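Local coordinates for probable LRR receptor-like serine/threonine-protein kinase At4g26540 (PDB 5HZ0) that binds RGF peptide hormones through its extracellular leucine-rich repeats and, as a receptor kinase, relays the signal that maintains the root stem cell niche, at residues L150-G155 and L174-G179; L400-L405 and L424-I429. The protein carries 5 engineered substitutions. One frame throughout, in Å; residues are numbered along the deposited sequence.

Contact 1: residues L150-G155 and L174-G179; sequences LPWEIG and LPASIG
S177 lies against W152 and meets it twice. Its OG donates a hydrogen bond to W152 O, modelled at 2.5 Å, a length too short to be taken literally at this resolution. Its CB packs over the six-membered ring in a CH-pi contact, 4.0 Å from the centroid of the W152 ring and 15° off the normal. OG lies over this ring face too, though its proton goes to the carbonyl; W152 CG is anti to the backbone N (chi1 -177°), which starts the indole beside the carbonyl carbon. W152 O has a second donor in G155 N, within its own 3-10 turn. The indole then reaches on across the neighbouring turn, W152 CH2 coming 3.9 Å from A176 CB. These turns follow the Leu-Pro of the plant-type leucine-rich repeat, whose consensus places a short 3-10 helix after it; 150-155 belongs to predicted repeat LRR 7 and 174-179 to LRR 8, so the contact joins equivalent positions of consecutive solenoid coils. P175 sits between the W152 indole and the L150 side chain. Its CB lies 3.6 Å from W152 CE3, the two side chains running past one another in opposing senses, while P175 CG rests against L150 O and P175 CD is 3.9 Å from L150 CD2. An alanine in place of P175 would lose CG and CD, and would probably open a gap beside L150 CD2 and the L150 carbonyl while the CB contact to W152 remained. Deeper in, L150 meets I178 at about a right angle, L150 CD2 lying 4.0 Å from I178 CD1. I154 runs side by side with I178, and its CG2 approaches I178 CD1 to 3.8 Å, extending the leucine and isoleucine layer of the solenoid interior.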
loop_
_atom_site.group_PDB
_atom_site.type_symbol
_atom_site.label_atom_id
_atom_site.label_comp_id
_atom_site.label_asym_id
_atom_site.label_seq_id
_atom_site.Cartn_x
_atom_site.Cartn_y
_atom_site.Cartn_z
ATOM N N LEU A 150 6.267 6.228 29.744
ATOM C CA LEU A 150 6.625 7.636 29.810
ATOM C C LEU A 150 6.447 8.066 31.261
ATOM O O LEU A 150 5.363 7.917 31.825
ATOM C CB LEU A 150 5.738 8.465 28.872
ATOM C CG LEU A 150 5.969 9.975 28.805
ATOM C CD1 LEU A 150 7.331 10.313 28.193
ATOM C CD2 LEU A 150 4.840 10.653 28.037
ATOM N N PRO A 151 7.519 8.580 31.881
ATOM C CA PRO A 151 7.430 8.880 33.314
ATOM C C PRO A 151 6.435 9.984 33.636
ATOM O O PRO A 151 6.292 10.958 32.902
ATOM C CB PRO A 151 8.854 9.311 33.679
ATOM C CG PRO A 151 9.446 9.783 32.392
ATOM C CD PRO A 151 8.833 8.937 31.318
ATOM N N TRP A 152 5.743 9.792 34.748
ATOM C CA TRP A 152 4.774 10.731 35.273
ATOM C C TRP A 152 5.353 12.155 35.334
ATOM O O TRP A 152 4.689 13.158 34.985
ATOM C CB TRP A 152 4.372 10.245 36.663
ATOM C CG TRP A 152 3.347 11.069 37.291
ATOM C CD1 TRP A 152 3.543 12.070 38.194
ATOM C CD2 TRP A 152 1.939 10.986 37.074
ATOM N NE1 TRP A 152 2.337 12.622 38.551
ATOM C CE2 TRP A 152 1.333 11.969 37.876
ATOM C CE3 TRP A 152 1.125 10.179 36.273
ATOM C CZ2 TRP A 152 -0.043 12.166 37.905
ATOM C CZ3 TRP A 152 -0.240 10.381 36.299
ATOM C CH2 TRP A 152 -0.810 11.362 37.110
ATOM N N GLU A 153 6.622 12.236 35.720
ATOM C CA GLU A 153 7.282 13.526 35.927
ATOM C C GLU A 153 7.333 14.403 34.672
ATOM O O GLU A 153 7.676 15.582 34.748
ATOM C CB GLU A 153 8.682 13.315 36.485
ATOM C CG GLU A 153 8.701 12.843 37.941
ATOM C CD GLU A 153 8.355 11.363 38.130
ATOM O OE1 GLU A 153 8.191 10.621 37.131
ATOM O OE2 GLU A 153 8.254 10.949 39.298
ATOM N N ILE A 154 6.993 13.834 33.520
ATOM C CA ILE A 154 6.963 14.607 32.290
ATOM C C ILE A 154 5.998 15.778 32.410
ATOM O O ILE A 154 6.147 16.775 31.709
ATOM C CB ILE A 154 6.572 13.763 31.062
ATOM C CG1 ILE A 154 7.052 14.453 29.784
ATOM C CG2 ILE A 154 5.065 13.544 31.011
ATOM C CD1 ILE A 154 8.531 14.616 29.724
ATOM N N GLY A 155 5.026 15.672 33.315
ATOM C CA GLY A 155 4.050 16.735 33.456
ATOM C C GLY A 155 4.654 17.979 34.078
ATOM O O GLY A 155 4.033 19.044 34.130
ATOM N N LEU A 174 -0.104 6.509 28.361
ATOM C CA LEU A 174 0.427 7.845 28.571
ATOM C C LEU A 174 -0.144 8.347 29.873
ATOM O O LEU A 174 -1.340 8.225 30.105
ATOM C CB LEU A 174 0.006 8.780 27.442
ATOM C CG LEU A 174 0.459 8.422 26.036
ATOM C CD1 LEU A 174 -0.131 9.403 25.057
ATOM C CD2 LEU A 174 1.970 8.437 25.974
ATOM N N PRO A 175 0.709 8.919 30.730
ATOM C CA PRO A 175 0.282 9.339 32.069
ATOM C C PRO A 175 -0.700 10.505 32.012
ATOM O O PRO A 175 -0.625 11.318 31.098
ATOM C CB PRO A 175 1.586 9.803 32.717
ATOM C CG PRO A 175 2.444 10.235 31.567
ATOM C CD PRO A 175 2.105 9.294 30.441
ATOM N N ALA A 176 -1.595 10.586 32.992
ATOM C CA ALA A 176 -2.553 11.677 33.096
ATOM C C ALA A 176 -1.798 13.004 33.261
ATOM O O ALA A 176 -2.314 14.089 32.957
ATOM C CB ALA A 176 -3.500 11.424 34.264
ATOM N N SER A 177 -0.547 12.874 33.698
ATOM C CA SER A 177 0.417 13.963 33.794
ATOM C C SER A 177 0.457 14.816 32.537
ATOM O O SER A 177 0.708 16.010 32.600
ATOM C CB SER A 177 1.807 13.351 33.933
ATOM O OG SER A 177 2.221 13.310 35.272
ATOM N N ILE A 178 0.248 14.180 31.390
ATOM C CA ILE A 178 0.340 14.852 30.110
ATOM C C ILE A 178 -0.567 16.077 30.050
ATOM O O ILE A 178 -0.213 17.058 29.408
ATOM C CB ILE A 178 0.103 13.879 28.922
ATOM C CG1 ILE A 178 1.113 14.164 27.816
ATOM C CG2 ILE A 178 -1.338 13.925 28.406
ATOM C CD1 ILE A 178 2.529 13.895 28.240
ATOM N N GLY A 179 -1.694 16.047 30.765
ATOM C CA GLY A 179 -2.600 17.187 30.786
ATOM C C GLY A 179 -2.059 18.476 31.427
ATOM O O GLY A 179 -2.686 19.549 31.349
#

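Contact 2: residues L400-L405 and L424-I429; sequences LYRLRL and LNFVDI
R404 and D428 form a salt bridge in which R404 NH2 donates to D428 OD2; the modelled 2.4 Å is doubtful as a length, but the guanidinium and carboxylate are nearly coplanar, 17° apart. D428 OD1 is held by S430. R402 brings NH2 over the centre of the F426 ring, the guanidinium tilted 39° to it, a cation-pi pair with R402 CZ 4.0 Å from the F426 centroid; its chain, extended from CG to NE, runs alongside the phenylalanine, whose ring also stacks with F450. Beneath, strands 402-404 and 426-428 pair in parallel, with L403 N hydrogen-bonded to F426 O at 2.9 Å and D428 N to L403 O. Y401 O accepts hydrogen bonds from both F426 N and N425 N. At that end N425 CB covers one face of the Y401 ring, 3.6 Å from its centroid. On the sheet face of L403 and V427, L403 CB packs 3.9 Å from L424 CD1 in the solenoid core. R402 NH1 and R404 NH1 both form salt bridges with the backbone of the bound peptide, consistent with an RxR motif reading a terminal carboxylate, and F426 and D428 are likely to act as the second shell positioning the two guanidinium groups.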
loop_
_atom_site.group_PDB
_atom_site.type_symbol
_atom_site.label_atom_id
_atom_site.label_comp_id
_atom_site.label_asym_id
_atom_site.label_seq_id
_atom_site.Cartn_x
_atom_site.Cartn_y
_atom_site.Cartn_z
ATOM N N LEU A 400 -7.519 7.978 -17.865
ATOM C CA LEU A 400 -7.848 6.704 -17.214
ATOM C C LEU A 400 -6.721 5.717 -17.400
ATOM O O LEU A 400 -6.324 5.424 -18.513
ATOM C CB LEU A 400 -9.119 6.100 -17.804
ATOM C CG LEU A 400 -9.865 5.097 -16.936
ATOM C CD1 LEU A 400 -10.103 5.655 -15.517
ATOM C CD2 LEU A 400 -11.173 4.722 -17.613
ATOM N N TYR A 401 -6.229 5.199 -16.284
ATOM C CA TYR A 401 -5.114 4.263 -16.245
ATOM C C TYR A 401 -5.606 2.848 -15.894
ATOM O O TYR A 401 -5.390 1.886 -16.644
ATOM C CB TYR A 401 -4.097 4.737 -15.213
ATOM C CG TYR A 401 -2.807 3.955 -15.210
ATOM C CD1 TYR A 401 -1.795 4.261 -16.105
ATOM C CD2 TYR A 401 -2.596 2.918 -14.310
ATOM C CE1 TYR A 401 -0.608 3.574 -16.110
ATOM C CE2 TYR A 401 -1.401 2.217 -14.306
ATOM C CZ TYR A 401 -0.416 2.548 -15.211
ATOM O OH TYR A 401 0.776 1.866 -15.233
ATOM N N ARG A 402 -6.218 2.739 -14.716
ATOM C CA ARG A 402 -6.746 1.484 -14.188
ATOM C C ARG A 402 -8.271 1.507 -14.110
ATOM O O ARG A 402 -8.867 2.331 -13.401
ATOM C CB ARG A 402 -6.139 1.228 -12.809
ATOM C CG ARG A 402 -6.688 0.025 -12.041
ATOM C CD ARG A 402 -5.871 -0.167 -10.778
ATOM N NE ARG A 402 -6.179 -1.417 -10.116
ATOM C CZ ARG A 402 -5.647 -2.581 -10.458
ATOM N NH1 ARG A 402 -5.983 -3.680 -9.798
ATOM N NH2 ARG A 402 -4.779 -2.638 -11.459
ATOM N N LEU A 403 -8.891 0.595 -14.852
ATOM C CA LEU A 403 -10.340 0.487 -14.933
ATOM C C LEU A 403 -10.818 -0.916 -14.513
ATOM O O LEU A 403 -10.449 -1.925 -15.137
ATOM C CB LEU A 403 -10.806 0.757 -16.364
ATOM C CG LEU A 403 -12.331 0.697 -16.530
ATOM C CD1 LEU A 403 -13.014 1.820 -15.748
ATOM C CD2 LEU A 403 -12.759 0.730 -17.995
ATOM N N ARG A 404 -11.606 -0.998 -13.445
ATOM C CA ARG A 404 -12.159 -2.296 -13.056
ATOM C C ARG A 404 -13.660 -2.217 -12.837
ATOM O O ARG A 404 -14.134 -1.610 -11.867
ATOM C CB ARG A 404 -11.456 -2.794 -11.806
ATOM C CG ARG A 404 -9.946 -2.831 -11.954
ATOM C CD ARG A 404 -9.335 -3.751 -10.939
ATOM N NE ARG A 404 -9.803 -5.118 -11.164
ATOM C CZ ARG A 404 -9.502 -6.155 -10.389
ATOM N NH1 ARG A 404 -8.725 -5.988 -9.320
ATOM N NH2 ARG A 404 -9.984 -7.356 -10.690
ATOM N N LEU A 405 -14.390 -2.789 -13.795
ATOM C CA LEU A 405 -15.851 -2.869 -13.774
ATOM C C LEU A 405 -16.385 -4.269 -13.461
ATOM O O LEU A 405 -17.590 -4.515 -13.531
ATOM C CB LEU A 405 -16.454 -2.326 -15.073
ATOM C CG LEU A 405 -16.086 -0.885 -15.439
ATOM C CD1 LEU A 405 -16.872 -0.432 -16.661
ATOM C CD2 LEU A 405 -16.328 0.043 -14.275
ATOM N N LEU A 424 -4.615 3.944 -20.846
ATOM C CA LEU A 424 -5.292 2.892 -20.119
ATOM C C LEU A 424 -4.369 1.672 -20.100
ATOM O O LEU A 424 -4.024 1.123 -21.140
ATOM C CB LEU A 424 -6.593 2.567 -20.848
ATOM C CG LEU A 424 -7.631 1.619 -20.248
ATOM C CD1 LEU A 424 -7.964 1.996 -18.802
ATOM C CD2 LEU A 424 -8.868 1.679 -21.134
ATOM N N ASN A 425 -3.932 1.306 -18.899
ATOM C CA ASN A 425 -3.015 0.207 -18.695
ATOM C C ASN A 425 -3.683 -1.137 -18.454
ATOM O O ASN A 425 -3.278 -2.164 -18.980
ATOM C CB ASN A 425 -2.081 0.515 -17.537
ATOM C CG ASN A 425 -1.051 -0.552 -17.349
ATOM O OD1 ASN A 425 -1.099 -1.325 -16.396
ATOM N ND2 ASN A 425 -0.114 -0.625 -18.280
ATOM N N PHE A 426 -4.713 -1.081 -17.623
ATOM C CA PHE A 426 -5.254 -2.233 -16.947
ATOM C C PHE A 426 -6.761 -2.105 -17.035
ATOM O O PHE A 426 -7.338 -1.119 -16.571
ATOM C CB PHE A 426 -4.821 -2.218 -15.477
ATOM C CG PHE A 426 -5.280 -3.407 -14.700
ATOM C CD1 PHE A 426 -6.604 -3.528 -14.316
ATOM C CD2 PHE A 426 -4.383 -4.420 -14.347
ATOM C CE1 PHE A 426 -7.038 -4.636 -13.602
ATOM C CE2 PHE A 426 -4.808 -5.527 -13.625
ATOM C CZ PHE A 426 -6.134 -5.631 -13.254
ATOM N N VAL A 427 -7.397 -3.114 -17.614
ATOM C CA VAL A 427 -8.840 -3.129 -17.765
ATOM C C VAL A 427 -9.425 -4.517 -17.380
ATOM O O VAL A 427 -9.078 -5.553 -17.962
ATOM C CB VAL A 427 -9.205 -2.699 -19.210
ATOM C CG1 VAL A 427 -8.479 -3.550 -20.164
ATOM C CG2 VAL A 427 -10.673 -2.787 -19.446
ATOM N N ASP A 428 -10.291 -4.528 -16.373
ATOM C CA ASP A 428 -10.984 -5.733 -15.964
ATOM C C ASP A 428 -12.490 -5.485 -16.066
ATOM O O ASP A 428 -13.055 -4.717 -15.269
ATOM C CB ASP A 428 -10.592 -6.072 -14.516
ATOM C CG ASP A 428 -11.084 -7.430 -14.086
ATOM O OD1 ASP A 428 -11.800 -8.058 -14.893
ATOM O OD2 ASP A 428 -10.769 -7.863 -12.948
ATOM N N ILE A 429 -13.110 -6.087 -17.084
ATOM C CA ILE A 429 -14.576 -6.160 -17.271
ATOM C C ILE A 429 -15.223 -7.554 -17.033
ATOM O O ILE A 429 -16.383 -7.813 -17.400
ATOM C CB ILE A 429 -15.059 -5.398 -18.549
ATOM C CG1 ILE A 429 -14.300 -4.068 -18.693
ATOM C CG2 ILE A 429 -16.596 -5.188 -18.524
ATOM C CD1 ILE A 429 -14.261 -3.573 -20.157
#

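Both contacts join consecutive coils of one leucine-rich-repeat solenoid, the predicted extracellular part of the receptor without its kinase domain, but at different levels of the coil and far apart. Contact 1 lies between LRR 7 and LRR 8, in the 3-10 turns that follow the strands, whereas contact 2 lies between LRR 18 and LRR 19, in the run of parallel strands that carries peptide-recognition residues. Contact 1 comes first, and nine predicted repeats separate them. Their centres are 52 Å apart, their nearest atoms about 37 Å, on opposite sides of the chain's centre. What connects them is the stack of coils, along which the peptide-recognition motifs are spread from LRR 6 to LRR 18.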